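Local coordinates for conserved hypothetical secreted protein (Helicobacter pylori, PDB 4RNZ) that probably acts as a zinc-dependent M23-family endopeptidase on peptidoglycan and takes part in determining the shape of the cell, at residues L9-G13 / Y25-S29; L93-Q98 / V132-A138; G248-V253 / Y264-F270. One frame throughout, in Å; residues are numbered along the deposited sequence.

Interaction 1: residues L9-G13 / Y25-S29; sequences LTLLG and YYNLS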
ATOM      1  N   LEU A   9      13.820  11.086  -9.924  1.00 47.53           N
ATOM      2  CA  LEU A   9      14.171  12.252  -9.113  1.00 44.16           C
ATOM      3  C   LEU A   9      13.797  12.147  -7.626  1.00 41.91           C
ATOM      4  O   LEU A   9      12.881  11.431  -7.257  1.00 40.86           O
ATOM      5  CB  LEU A   9      13.543  13.489  -9.720  1.00 46.95           C
ATOM      6  CG  LEU A   9      14.026  13.840 -11.130  1.00 49.80           C
ATOM      7  CD1 LEU A   9      13.369  15.131 -11.593  1.00 49.02           C
ATOM      8  CD2 LEU A   9      15.550  13.936 -11.188  1.00 52.15           C
ATOM      9  N   THR A  10      14.555  12.820  -6.770  1.00 40.24           N
ATOM     10  CA  THR A  10      14.127  13.111  -5.414  1.00 39.98           C
ATOM     11  C   THR A  10      13.381  14.460  -5.437  1.00 34.95           C
ATOM     12  O   THR A  10      13.368  15.137  -6.451  1.00 36.44           O
ATOM     13  CB  THR A  10      15.327  13.264  -4.478  1.00 43.65           C
ATOM     14  OG1 THR A  10      16.243  14.212  -5.061  1.00 44.14           O
ATOM     15  CG2 THR A  10      16.024  11.924  -4.273  1.00 46.55           C
ATOM     16  N   LEU A  11      12.769  14.843  -4.321  1.00 33.10           N
ATOM     17  CA  LEU A  11      12.144  16.157  -4.250  1.00 32.50           C
ATOM     18  C   LEU A  11      13.230  17.201  -4.564  1.00 33.43           C
ATOM     19  O   LEU A  11      13.070  18.062  -5.403  1.00 31.83           O
ATOM     20  CB  LEU A  11      11.501  16.374  -2.880  1.00 31.10           C
ATOM     21  CG  LEU A  11      10.977  17.778  -2.606  1.00 31.38           C
ATOM     22  CD1 LEU A  11       9.952  18.206  -3.667  1.00 33.86           C
ATOM     23  CD2 LEU A  11      10.402  17.871  -1.208  1.00 33.19           C
ATOM     24  N   LEU A  12      14.381  17.058  -3.930  1.00 36.61           N
ATOM     25  CA  LEU A  12      15.462  18.027  -4.087  1.00 36.50           C
ATOM     26  C   LEU A  12      15.932  18.107  -5.542  1.00 37.43           C
ATOM     27  O   LEU A  12      16.092  19.200  -6.118  1.00 34.26           O
ATOM     28  CB  LEU A  12      16.589  17.625  -3.142  1.00 39.54           C
ATOM     29  CG  LEU A  12      17.665  18.571  -2.674  1.00 43.03           C
ATOM     30  CD1 LEU A  12      17.101  19.903  -2.205  1.00 41.41           C
ATOM     31  CD2 LEU A  12      18.419  17.843  -1.557  1.00 43.63           C
ATOM     32  N   GLY A  13      16.113  16.946  -6.156  1.00 35.84           N
ATOM     33  CA  GLY A  13      16.452  16.894  -7.558  1.00 35.51           C
ATOM     34  C   GLY A  13      15.389  17.556  -8.400  1.00 37.54           C
ATOM     35  O   GLY A  13      15.711  18.216  -9.365  1.00 37.65           O
ATOM     36  N   TYR A  25      13.160  22.752   0.348  1.00 28.92           N
ATOM     37  CA  TYR A  25      13.376  21.462   1.014  1.00 30.59           C
ATOM     38  C   TYR A  25      14.163  21.564   2.339  1.00 30.22           C
ATOM     39  O   TYR A  25      13.732  21.044   3.363  1.00 30.51           O
ATOM     40  CB  TYR A  25      14.085  20.465   0.078  1.00 32.10           C
ATOM     41  CG  TYR A  25      14.452  19.186   0.781  1.00 34.89           C
ATOM     42  CD1 TYR A  25      13.497  18.213   1.036  1.00 35.87           C
ATOM     43  CD2 TYR A  25      15.747  18.971   1.242  1.00 36.43           C
ATOM     44  CE1 TYR A  25      13.823  17.052   1.704  1.00 36.75           C
ATOM     45  CE2 TYR A  25      16.077  17.811   1.924  1.00 39.87           C
ATOM     46  CZ  TYR A  25      15.108  16.850   2.141  1.00 39.71           C
ATOM     47  OH  TYR A  25      15.448  15.699   2.794  1.00 40.33           O
ATOM     48  N   TYR A  26      15.320  22.219   2.319  1.00 32.38           N
ATOM     49  CA  TYR A  26      16.210  22.212   3.488  1.00 32.38           C
ATOM     50  C   TYR A  26      15.541  22.773   4.720  1.00 33.42           C
ATOM     51  O   TYR A  26      15.762  22.266   5.823  1.00 30.02           O
ATOM     52  CB  TYR A  26      17.522  22.944   3.189  1.00 33.09           C
ATOM     53  CG  TYR A  26      18.382  22.258   2.153  1.00 34.38           C
ATOM     54  CD1 TYR A  26      18.830  20.965   2.347  1.00 36.44           C
ATOM     55  CD2 TYR A  26      18.757  22.907   0.978  1.00 37.33           C
ATOM     56  CE1 TYR A  26      19.622  20.324   1.405  1.00 38.62           C
ATOM     57  CE2 TYR A  26      19.554  22.273   0.032  1.00 37.80           C
ATOM     58  CZ  TYR A  26      19.978  20.985   0.250  1.00 39.61           C
ATOM     59  OH  TYR A  26      20.765  20.346  -0.682  1.00 45.64           O
ATOM     60  N   ASN A  27      14.691  23.793   4.535  1.00 33.42           N
ATOM     61  CA  ASN A  27      13.923  24.368   5.641  1.00 33.43           C
ATOM     62  C   ASN A  27      12.837  23.492   6.219  1.00 34.85           C
ATOM     63  O   ASN A  27      12.291  23.826   7.254  1.00 34.93           O
ATOM     64  CB  ASN A  27      13.270  25.700   5.237  1.00 37.27           C
ATOM     65  CG  ASN A  27      14.251  26.847   5.217  1.00 41.72           C
ATOM     66  OD1 ASN A  27      14.113  27.785   4.426  1.00 46.17           O
ATOM     67  ND2 ASN A  27      15.245  26.791   6.098  1.00 39.31           N
ATOM     68  N   LEU A  28      12.487  22.393   5.565  1.00 34.75           N
ATOM     69  CA  LEU A  28      11.440  21.532   6.111  1.00 33.40           C
ATOM     70  C   LEU A  28      11.876  20.943   7.429  1.00 33.87           C
ATOM     71  O   LEU A  28      13.059  20.650   7.619  1.00 32.16           O
ATOM     72  CB  LEU A  28      11.124  20.394   5.140  1.00 31.51           C
ATOM     73  CG  LEU A  28      10.500  20.829   3.817  1.00 31.75           C
ATOM     74  CD1 LEU A  28      10.372  19.674   2.819  1.00 31.29           C
ATOM     75  CD2 LEU A  28       9.149  21.488   4.052  1.00 31.76           C
ATOM     76  N   SER A  29      10.904  20.726   8.315  1.00 34.89           N
ATOM     77  CA  SER A  29      11.129  20.005   9.549  1.00 37.50           C
ATOM     78  C   SER A  29      11.592  18.605   9.189  1.00 39.18           C
ATOM     79  O   SER A  29      11.422  18.172   8.051  1.00 35.29           O
ATOM     80  CB  SER A  29       9.838  19.923  10.346  1.00 40.40           C
ATOM     81  OG  SER A  29       8.872  19.160   9.650  1.00 42.48           O
TER
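Leu12 sets its fork between neighbouring tyrosines, a small example of how one branched side chain can serve two aromatic partners. Leu12 CD1 lies nearest Tyr25, 3.8 Å from Tyr25 CD2 and just as near to Tyr25 CB, while Leu12 CD2 is 3.5 Å from Tyr26 OH; both methyls touch both rings. The leucine crosses each tyrosine at about a right angle and meets both with its forked end. The two rings reach it differently. Tyr25 points at helix 11-17 from its root, with CG anti to the backbone N (chi1 174°). Tyr26 sets out to one side and meets Leu12 with the outer part of its ring and its OH; it is the more exposed of the two. Leu11 completes the patch, its CD2 set 3.8 Å from Tyr25 CD1, at the ring edge and near the ring plane, with Leu28 CD1 a looser neighbour. No hydrogen bond crosses; the contact is van der Waals packing of leucine methyls on the two tyrosines. It brings the first turn of helix 11-17 against the short helix 23-26 and the residues that follow it, two successive helices of the Csd3 N-terminal region. The start of the first is fixed by an N-cap: Thr10 OG1 accepts from Gly13 N at 2.9 Å, which secures the turn that carries both leucines. Beyond Tyr26, Leu28 N bonds to Tyr25 O at 2.9 Å, and Ser29 then caps helix 30-36 through Asp32 N. Lys33 of that helix forms a cation-pi contact with the Tyr25 ring and donates to Tyr26 O.

Interaction 2: residues L93-Q98 / V132-A138; sequences LLLSLQ and VKNDKIA
Leu95 and Ile137 form the hydrogen-bonded pair at the centre of an antiparallel beta ladder, flanked by the non-hydrogen-bonded pairs Leu94-Ala138 and Ser96-Lys136. The ladder joins strands 87-96 and 136-146 of a curled antiparallel sheet, the second of them within the Csd3 second-domain region. Its central bonds are unequal. Ile137 N donates to Leu95 O at 3.0 Å in a nearly straight bond, whereas the return bond from Leu95 N to Ile137 O is bent to 125° and weak. Backbone groups facing the outer strands are paired too: Leu94 and Ser96 bond to Tyr358 and Ser356, Lys136 and Ala138 to Ser162 and Met160. Past the last pair, Leu97 takes over: its N donates to Asp135 O at 2.8 Å, and its O accepts from Asn134 N in the carbonyl plane, on a lone pair. Leu97 thereby grips the type II turn from Val132 to Asp135, closed by Asp135 N bonding to Val132 O. Val132 N also donates to Asp135 OD2 at 2.7 Å, a straight bond in which the N-H approaches OD2 from above the plane of the carboxylate. Helix 101-109 packs on Leu95 and Ile137, helix 326-348 on Leu94 and Ala138. A water donates to Asn134 O and bonds weakly to Ser96 OG. Gln98, bent at chi2 (-49°), curls back, and its NE2 donates to Ser96 O at 3.1 Å from above that carbonyl plane.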
ATOM      1  N   LEU A  93     -15.994  -8.486  -9.983  1.00 28.63           N
ATOM      2  CA  LEU A  93     -15.543  -9.475 -10.930  1.00 30.24           C
ATOM      3  C   LEU A  93     -16.128 -10.836 -10.544  1.00 32.89           C
ATOM      4  O   LEU A  93     -15.940 -11.307  -9.415  1.00 31.65           O
ATOM      5  CB  LEU A  93     -14.023  -9.580 -10.915  1.00 33.44           C
ATOM      6  CG  LEU A  93     -13.395 -10.693 -11.752  1.00 32.02           C
ATOM      7  CD1 LEU A  93     -13.717 -10.540 -13.231  1.00 33.39           C
ATOM      8  CD2 LEU A  93     -11.894 -10.662 -11.535  1.00 33.39           C
ATOM      9  N   LEU A  94     -16.836 -11.451 -11.484  1.00 33.63           N
ATOM     10  CA  LEU A  94     -17.255 -12.855 -11.373  1.00 32.88           C
ATOM     11  C   LEU A  94     -16.570 -13.676 -12.464  1.00 34.64           C
ATOM     12  O   LEU A  94     -16.594 -13.327 -13.653  1.00 33.44           O
ATOM     13  CB  LEU A  94     -18.758 -12.970 -11.524  1.00 33.27           C
ATOM     14  CG  LEU A  94     -19.621 -12.107 -10.614  1.00 33.16           C
ATOM     15  CD1 LEU A  94     -21.078 -12.265 -11.030  1.00 35.22           C
ATOM     16  CD2 LEU A  94     -19.437 -12.471  -9.148  1.00 33.35           C
ATOM     17  N   LEU A  95     -15.970 -14.786 -12.082  1.00 35.91           N
ATOM     18  CA  LEU A  95     -15.135 -15.502 -13.024  1.00 39.41           C
ATOM     19  C   LEU A  95     -15.302 -17.011 -12.873  1.00 37.45           C
ATOM     20  O   LEU A  95     -15.361 -17.524 -11.744  1.00 30.54           O
ATOM     21  CB  LEU A  95     -13.704 -15.080 -12.747  1.00 41.71           C
ATOM     22  CG  LEU A  95     -12.602 -15.384 -13.730  1.00 46.76           C
ATOM     23  CD1 LEU A  95     -11.577 -14.266 -13.600  1.00 50.22           C
ATOM     24  CD2 LEU A  95     -11.992 -16.755 -13.430  1.00 47.97           C
ATOM     25  N   SER A  96     -15.395 -17.708 -14.007  1.00 38.70           N
ATOM     26  CA  SER A  96     -15.298 -19.176 -14.032  1.00 36.77           C
ATOM     27  C   SER A  96     -13.938 -19.515 -14.609  1.00 37.07           C
ATOM     28  O   SER A  96     -13.634 -19.125 -15.722  1.00 37.16           O
ATOM     29  CB  SER A  96     -16.416 -19.804 -14.883  1.00 40.21           C
ATOM     30  OG  SER A  96     -16.247 -21.210 -14.953  1.00 41.12           O
ATOM     31  N   LEU A  97     -13.099 -20.214 -13.853  1.00 38.19           N
ATOM     32  CA  LEU A  97     -11.734 -20.474 -14.302  1.00 42.64           C
ATOM     33  C   LEU A  97     -11.636 -21.250 -15.651  1.00 44.39           C
ATOM     34  O   LEU A  97     -12.239 -22.301 -15.829  1.00 43.13           O
ATOM     35  CB  LEU A  97     -10.987 -21.221 -13.201  1.00 48.58           C
ATOM     36  CG  LEU A  97      -9.476 -21.315 -13.339  1.00 55.10           C
ATOM     37  CD1 LEU A  97      -8.837 -19.942 -13.199  1.00 58.03           C
ATOM     38  CD2 LEU A  97      -8.915 -22.252 -12.285  1.00 58.10           C
ATOM     39  N   GLN A  98     -10.877 -20.697 -16.586  1.00 42.44           N
ATOM     40  CA  GLN A  98     -10.664 -21.279 -17.908  1.00 45.01           C
ATOM     41  C   GLN A  98      -9.213 -21.705 -18.063  1.00 46.70           C
ATOM     42  O   GLN A  98      -8.947 -22.782 -18.579  1.00 44.57           O
ATOM     43  CB  GLN A  98     -11.062 -20.282 -18.993  1.00 45.25           C
ATOM     44  CG  GLN A  98     -12.528 -19.911 -18.984  1.00 47.49           C
ATOM     45  CD  GLN A  98     -13.415 -21.144 -18.932  1.00 50.22           C
ATOM     46  OE1 GLN A  98     -13.298 -22.037 -19.775  1.00 48.70           O
ATOM     47  NE2 GLN A  98     -14.283 -21.215 -17.931  1.00 49.95           N
ATOM     48  N   VAL A 132      -9.293 -25.620 -10.145  1.00 43.89           N
ATOM     49  CA  VAL A 132      -9.299 -26.232 -11.470  1.00 45.74           C
ATOM     50  C   VAL A 132     -10.404 -25.633 -12.328  1.00 47.58           C
ATOM     51  O   VAL A 132     -11.295 -24.925 -11.829  1.00 46.30           O
ATOM     52  CB  VAL A 132      -9.497 -27.764 -11.377  1.00 43.98           C
ATOM     53  CG1 VAL A 132      -8.424 -28.373 -10.494  1.00 42.87           C
ATOM     54  CG2 VAL A 132     -10.890 -28.110 -10.852  1.00 43.43           C
ATOM     55  N   LYS A 133     -10.358 -25.960 -13.616  1.00 46.20           N
ATOM     56  CA  LYS A 133     -11.299 -25.422 -14.589  1.00 48.75           C
ATOM     57  C   LYS A 133     -12.721 -25.420 -14.071  1.00 46.40           C
ATOM     58  O   LYS A 133     -13.159 -26.348 -13.387  1.00 41.22           O
ATOM     59  CB  LYS A 133     -11.211 -26.178 -15.924  1.00 55.80           C
ATOM     60  CG  LYS A 133     -11.571 -25.311 -17.115  1.00 58.80           C
ATOM     61  CD  LYS A 133     -11.272 -25.996 -18.433  1.00 63.38           C
ATOM     62  CE  LYS A 133     -12.038 -25.335 -19.573  1.00 67.86           C
ATOM     63  NZ  LYS A 133     -11.496 -25.659 -20.930  1.00 70.58           N
ATOM     64  N   ASN A 134     -13.420 -24.330 -14.367  1.00 44.41           N
ATOM     65  CA  ASN A 134     -14.793 -24.104 -13.906  1.00 45.90           C
ATOM     66  C   ASN A 134     -14.974 -23.824 -12.399  1.00 41.00           C
ATOM     67  O   ASN A 134     -16.090 -23.612 -11.956  1.00 40.21           O
ATOM     68  CB  ASN A 134     -15.740 -25.231 -14.383  1.00 47.85           C
ATOM     69  CG  ASN A 134     -15.691 -25.444 -15.905  1.00 49.12           C
ATOM     70  OD1 ASN A 134     -15.734 -26.573 -16.378  1.00 54.38           O
ATOM     71  ND2 ASN A 134     -15.589 -24.367 -16.665  1.00 48.20           N
ATOM     72  N   ASP A 135     -13.898 -23.793 -11.616  1.00 40.21           N
ATOM     73  CA  ASP A 135     -14.005 -23.256 -10.261  1.00 41.56           C
ATOM     74  C   ASP A 135     -14.254 -21.739 -10.343  1.00 39.48           C
ATOM     75  O   ASP A 135     -13.896 -21.094 -11.324  1.00 41.38           O
ATOM     76  CB  ASP A 135     -12.756 -23.555  -9.450  1.00 39.67           C
ATOM     77  CG  ASP A 135     -12.692 -25.000  -9.002  1.00 38.07           C
ATOM     78  OD1 ASP A 135     -13.744 -25.637  -8.957  1.00 41.16           O
ATOM     79  OD2 ASP A 135     -11.598 -25.482  -8.677  1.00 38.51           O
ATOM     80  N   LYS A 136     -14.900 -21.191  -9.328  1.00 40.94           N
ATOM     81  CA  LYS A 136     -15.277 -19.780  -9.347  1.00 40.60           C
ATOM     82  C   LYS A 136     -14.309 -18.888  -8.552  1.00 40.09           C
ATOM     83  O   LYS A 136     -13.716 -19.308  -7.544  1.00 35.30           O
ATOM     84  CB  LYS A 136     -16.683 -19.601  -8.837  1.00 44.25           C
ATOM     85  CG  LYS A 136     -17.703 -20.470  -9.549  1.00 48.13           C
ATOM     86  CD  LYS A 136     -19.082 -20.268  -8.943  1.00 55.38           C
ATOM     87  CE  LYS A 136     -19.238 -20.915  -7.563  1.00 62.40           C
ATOM     88  NZ  LYS A 136     -19.459 -22.396  -7.602  1.00 65.92           N
ATOM     89  N   ILE A 137     -14.120 -17.673  -9.068  1.00 36.49           N
ATOM     90  CA  ILE A 137     -13.410 -16.596  -8.362  1.00 34.59           C
ATOM     91  C   ILE A 137     -14.280 -15.327  -8.481  1.00 32.31           C
ATOM     92  O   ILE A 137     -14.672 -14.956  -9.591  1.00 34.43           O
ATOM     93  CB  ILE A 137     -12.019 -16.319  -8.966  1.00 33.82           C
ATOM     94  CG1 ILE A 137     -11.154 -17.568  -8.918  1.00 33.56           C
ATOM     95  CG2 ILE A 137     -11.313 -15.161  -8.225  1.00 34.99           C
ATOM     96  CD1 ILE A 137      -9.816 -17.427  -9.596  1.00 32.75           C
ATOM     97  N   ALA A 138     -14.589 -14.706  -7.342  1.00 28.58           N
ATOM     98  CA  ALA A 138     -15.258 -13.440  -7.283  1.00 28.04           C
ATOM     99  C   ALA A 138     -14.380 -12.436  -6.528  1.00 30.13           C
ATOM    100  O   ALA A 138     -13.737 -12.792  -5.537  1.00 30.50           O
ATOM    101  CB  ALA A 138     -16.586 -13.578  -6.575  1.00 27.35           C
TER
HETATM  102  O   HOH W   1     -18.183 -21.998 -12.345  1.00 58.64           O

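Interaction 3: residues G248-V253 / Y264-F270; sequences GYGKVV and YAHMSAF
His266 has a positive phi (76°) where the chain turns a corner, and from there its N bonds weakly to Tyr249 O at 2.8 Å. On the other segment Tyr249 and Gly250 form a classic beta bulge, both facing Lys246. The imidazole lies beside the backbone of the bulge, with CE1 3.2 Å from Gly248 O. Its nitrogens are satisfied elsewhere: ND1 by Thr292 O, NE2 by Glu34 OE1, a zinc ligand, which places His266 in the second shell, where it may orient Glu34. Further along, regular pairing returns where Val253 and Tyr264 exchange two bonds, Tyr264 N to Val253 O being 2.9 Å. Met267 N to Lys251 O is nearly straight at 173°. The extended chain of Lys251 runs past the Phe270 ring, its CB 3.5 Å from Phe270 CZ, and carries NZ to Ser268 O at 3.1 Å, above that carbonyl plane. Val253 CG2, anti to its carbonyl carbon, reaches both Met267 CE and Phe270 CD1 at 3.6 Å. Ala265 CB packs against Tyr249 CD1 (3.5 Å) and, less closely, Val252 CG2. This hairpin of the M23 domain lies between strands 238-243 and 299-306: Val252 and Phe270 rest on the former, while Tyr249, Tyr264, Ala265 and His266 touch the latter, which carries the zinc ligand His301.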
ATOM      1  N   GLY A 248      16.070  12.742   3.330  1.00 37.93           N
ATOM      2  CA  GLY A 248      14.977  12.721   4.298  1.00 39.73           C
ATOM      3  C   GLY A 248      14.977  11.423   5.108  1.00 38.26           C
ATOM      4  O   GLY A 248      14.520  11.402   6.242  1.00 40.53           O
ATOM      5  N   TYR A 249      15.509  10.356   4.528  1.00 39.94           N
ATOM      6  CA  TYR A 249      15.658   9.087   5.237  1.00 39.00           C
ATOM      7  C   TYR A 249      17.105   8.792   5.617  1.00 42.26           C
ATOM      8  O   TYR A 249      17.355   7.905   6.443  1.00 41.16           O
ATOM      9  CB  TYR A 249      15.187   7.949   4.360  1.00 40.27           C
ATOM     10  CG  TYR A 249      13.715   7.650   4.332  1.00 39.50           C
ATOM     11  CD1 TYR A 249      12.880   7.962   5.398  1.00 41.84           C
ATOM     12  CD2 TYR A 249      13.176   6.962   3.254  1.00 39.68           C
ATOM     13  CE1 TYR A 249      11.536   7.642   5.370  1.00 44.61           C
ATOM     14  CE2 TYR A 249      11.841   6.639   3.211  1.00 44.26           C
ATOM     15  CZ  TYR A 249      11.021   6.979   4.282  1.00 43.19           C
ATOM     16  OH  TYR A 249       9.690   6.663   4.270  1.00 48.69           O
ATOM     17  N   GLY A 250      18.059   9.489   5.008  1.00 37.24           N
ATOM     18  CA  GLY A 250      19.454   9.108   5.133  1.00 36.64           C
ATOM     19  C   GLY A 250      19.687   7.739   4.525  1.00 36.91           C
ATOM     20  O   GLY A 250      19.148   7.435   3.451  1.00 38.01           O
ATOM     21  N   LYS A 251      20.471   6.898   5.204  1.00 36.64           N
ATOM     22  CA  LYS A 251      20.665   5.518   4.748  1.00 35.50           C
ATOM     23  C   LYS A 251      19.435   4.677   5.059  1.00 32.46           C
ATOM     24  O   LYS A 251      18.926   4.699   6.181  1.00 34.30           O
ATOM     25  CB  LYS A 251      21.901   4.863   5.383  1.00 39.12           C
ATOM     26  CG  LYS A 251      23.212   5.393   4.831  1.00 41.28           C
ATOM     27  CD  LYS A 251      24.428   4.731   5.446  1.00 44.63           C
ATOM     28  CE  LYS A 251      25.639   5.635   5.350  1.00 48.24           C
ATOM     29  NZ  LYS A 251      26.806   4.931   5.934  1.00 51.57           N
ATOM     30  N   VAL A 252      18.997   3.915   4.074  1.00 32.36           N
ATOM     31  CA  VAL A 252      17.768   3.171   4.182  1.00 33.57           C
ATOM     32  C   VAL A 252      17.852   1.838   3.425  1.00 32.45           C
ATOM     33  O   VAL A 252      18.518   1.702   2.388  1.00 34.47           O
ATOM     34  CB  VAL A 252      16.577   4.051   3.724  1.00 35.18           C
ATOM     35  CG1 VAL A 252      16.830   4.625   2.339  1.00 37.40           C
ATOM     36  CG2 VAL A 252      15.279   3.264   3.731  1.00 33.74           C
ATOM     37  N   VAL A 253      17.206   0.833   3.986  1.00 32.59           N
ATOM     38  CA  VAL A 253      17.044  -0.462   3.341  1.00 31.03           C
ATOM     39  C   VAL A 253      15.557  -0.680   3.192  1.00 32.05           C
ATOM     40  O   VAL A 253      14.782  -0.386   4.112  1.00 33.67           O
ATOM     41  CB  VAL A 253      17.592  -1.605   4.235  1.00 32.36           C
ATOM     42  CG1 VAL A 253      17.210  -2.979   3.677  1.00 32.63           C
ATOM     43  CG2 VAL A 253      19.096  -1.475   4.396  1.00 31.74           C
ATOM     44  N   TYR A 264      13.464   0.719   6.485  1.00 27.36           N
ATOM     45  CA  TYR A 264      14.273   0.891   7.685  1.00 27.84           C
ATOM     46  C   TYR A 264      15.236   2.030   7.447  1.00 29.85           C
ATOM     47  O   TYR A 264      16.226   1.840   6.747  1.00 29.85           O
ATOM     48  CB  TYR A 264      15.095  -0.372   7.915  1.00 29.09           C
ATOM     49  CG  TYR A 264      14.275  -1.617   8.056  1.00 27.44           C
ATOM     50  CD1 TYR A 264      13.820  -2.297   6.941  1.00 26.72           C
ATOM     51  CD2 TYR A 264      13.966  -2.119   9.306  1.00 27.92           C
ATOM     52  CE1 TYR A 264      13.053  -3.454   7.069  1.00 27.90           C
ATOM     53  CE2 TYR A 264      13.213  -3.269   9.446  1.00 27.82           C
ATOM     54  CZ  TYR A 264      12.771  -3.942   8.327  1.00 26.51           C
ATOM     55  OH  TYR A 264      12.007  -5.068   8.478  1.00 28.71           O
ATOM     56  N   ALA A 265      14.965   3.198   8.027  1.00 29.23           N
ATOM     57  CA  ALA A 265      15.677   4.419   7.660  1.00 31.44           C
ATOM     58  C   ALA A 265      16.428   5.068   8.820  1.00 31.86           C
ATOM     59  O   ALA A 265      16.147   4.818   9.994  1.00 29.64           O
ATOM     60  CB  ALA A 265      14.707   5.432   7.046  1.00 31.50           C
ATOM     61  N   HIS A 266      17.345   5.946   8.419  1.00 30.91           N
ATOM     62  CA  HIS A 266      18.253   6.694   9.260  1.00 33.05           C
ATOM     63  C   HIS A 266      19.411   5.843   9.781  1.00 33.67           C
ATOM     64  O   HIS A 266      19.902   6.085  10.865  1.00 37.82           O
ATOM     65  CB  HIS A 266      17.521   7.385  10.418  1.00 34.85           C
ATOM     66  CG  HIS A 266      16.426   8.302   9.969  1.00 37.06           C
ATOM     67  ND1 HIS A 266      16.667   9.446   9.245  1.00 38.69           N
ATOM     68  CD2 HIS A 266      15.083   8.233  10.124  1.00 38.03           C
ATOM     69  CE1 HIS A 266      15.523  10.044   8.976  1.00 38.75           C
ATOM     70  NE2 HIS A 266      14.547   9.324   9.493  1.00 37.91           N
ATOM     71  N   MET A 267      19.857   4.874   9.005  1.00 33.41           N
ATOM     72  CA  MET A 267      20.882   3.968   9.473  1.00 36.03           C
ATOM     73  C   MET A 267      22.247   4.668   9.481  1.00 38.60           C
ATOM     74  O   MET A 267      22.488   5.565   8.677  1.00 36.88           O
ATOM     75  CB  MET A 267      20.953   2.738   8.583  1.00 33.72           C
ATOM     76  CG  MET A 267      19.709   1.887   8.579  1.00 35.74           C
ATOM     77  SD  MET A 267      20.122   0.276   7.927  1.00 40.53           S
ATOM     78  CE  MET A 267      18.455  -0.338   7.802  1.00 40.39           C
ATOM     79  N   SER A 268      23.128   4.259  10.398  1.00 37.22           N
ATOM     80  CA  SER A 268      24.520   4.721  10.385  1.00 37.82           C
ATOM     81  C   SER A 268      25.331   3.813   9.481  1.00 37.29           C
ATOM     82  O   SER A 268      26.352   4.233   8.949  1.00 37.73           O
ATOM     83  CB  SER A 268      25.125   4.797  11.793  1.00 37.95           C
ATOM     84  OG  SER A 268      24.984   3.570  12.486  1.00 34.51           O
ATOM     85  N   ALA A 269      24.855   2.595   9.243  1.00 37.60           N
ATOM     86  CA  ALA A 269      25.597   1.629   8.426  1.00 36.21           C
ATOM     87  C   ALA A 269      24.721   0.453   8.036  1.00 37.27           C
ATOM     88  O   ALA A 269      23.793   0.090   8.774  1.00 36.45           O
ATOM     89  CB  ALA A 269      26.816   1.121   9.203  1.00 40.78           C
ATOM     90  N   PHE A 270      25.033  -0.155   6.898  1.00 34.56           N
ATOM     91  CA  PHE A 270      24.382  -1.379   6.445  1.00 37.82           C
ATOM     92  C   PHE A 270      25.225  -2.562   6.888  1.00 39.84           C
ATOM     93  O   PHE A 270      26.429  -2.420   7.065  1.00 41.08           O
ATOM     94  CB  PHE A 270      24.275  -1.397   4.919  1.00 38.64           C
ATOM     95  CG  PHE A 270      23.633  -0.164   4.341  1.00 38.79           C
ATOM     96  CD1 PHE A 270      22.307   0.143   4.633  1.00 39.67           C
ATOM     97  CD2 PHE A 270      24.349   0.682   3.489  1.00 41.92           C
ATOM     98  CE1 PHE A 270      21.709   1.280   4.109  1.00 40.25           C
ATOM     99  CE2 PHE A 270      23.760   1.820   2.958  1.00 42.05           C
ATOM    100  CZ  PHE A 270      22.436   2.115   3.263  1.00 42.87           C
TER

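Overall arrangement
Interactions 1 and 3 are neighbours with centres about 17 Å apart, one in the N-terminal region and the other in the M23 region. They meet where Tyr25 OH packs 3.1 Å from Gly248 N, near the zinc site. That site is made by Glu34, His219, Asp223 and His301, so the N-terminal region itself supplies a ligand. The side chain of His266 in interaction 3 is about 5 Å from the zinc ion, and that of Tyr25 in interaction 1 about 12 Å. Interaction 2 lies on the opposite side of the chain's centre, its own centre about 48 Å from interaction 1 and 45 Å from interaction 3; a nickel ion sits about 7 Å from its Leu94 side chain.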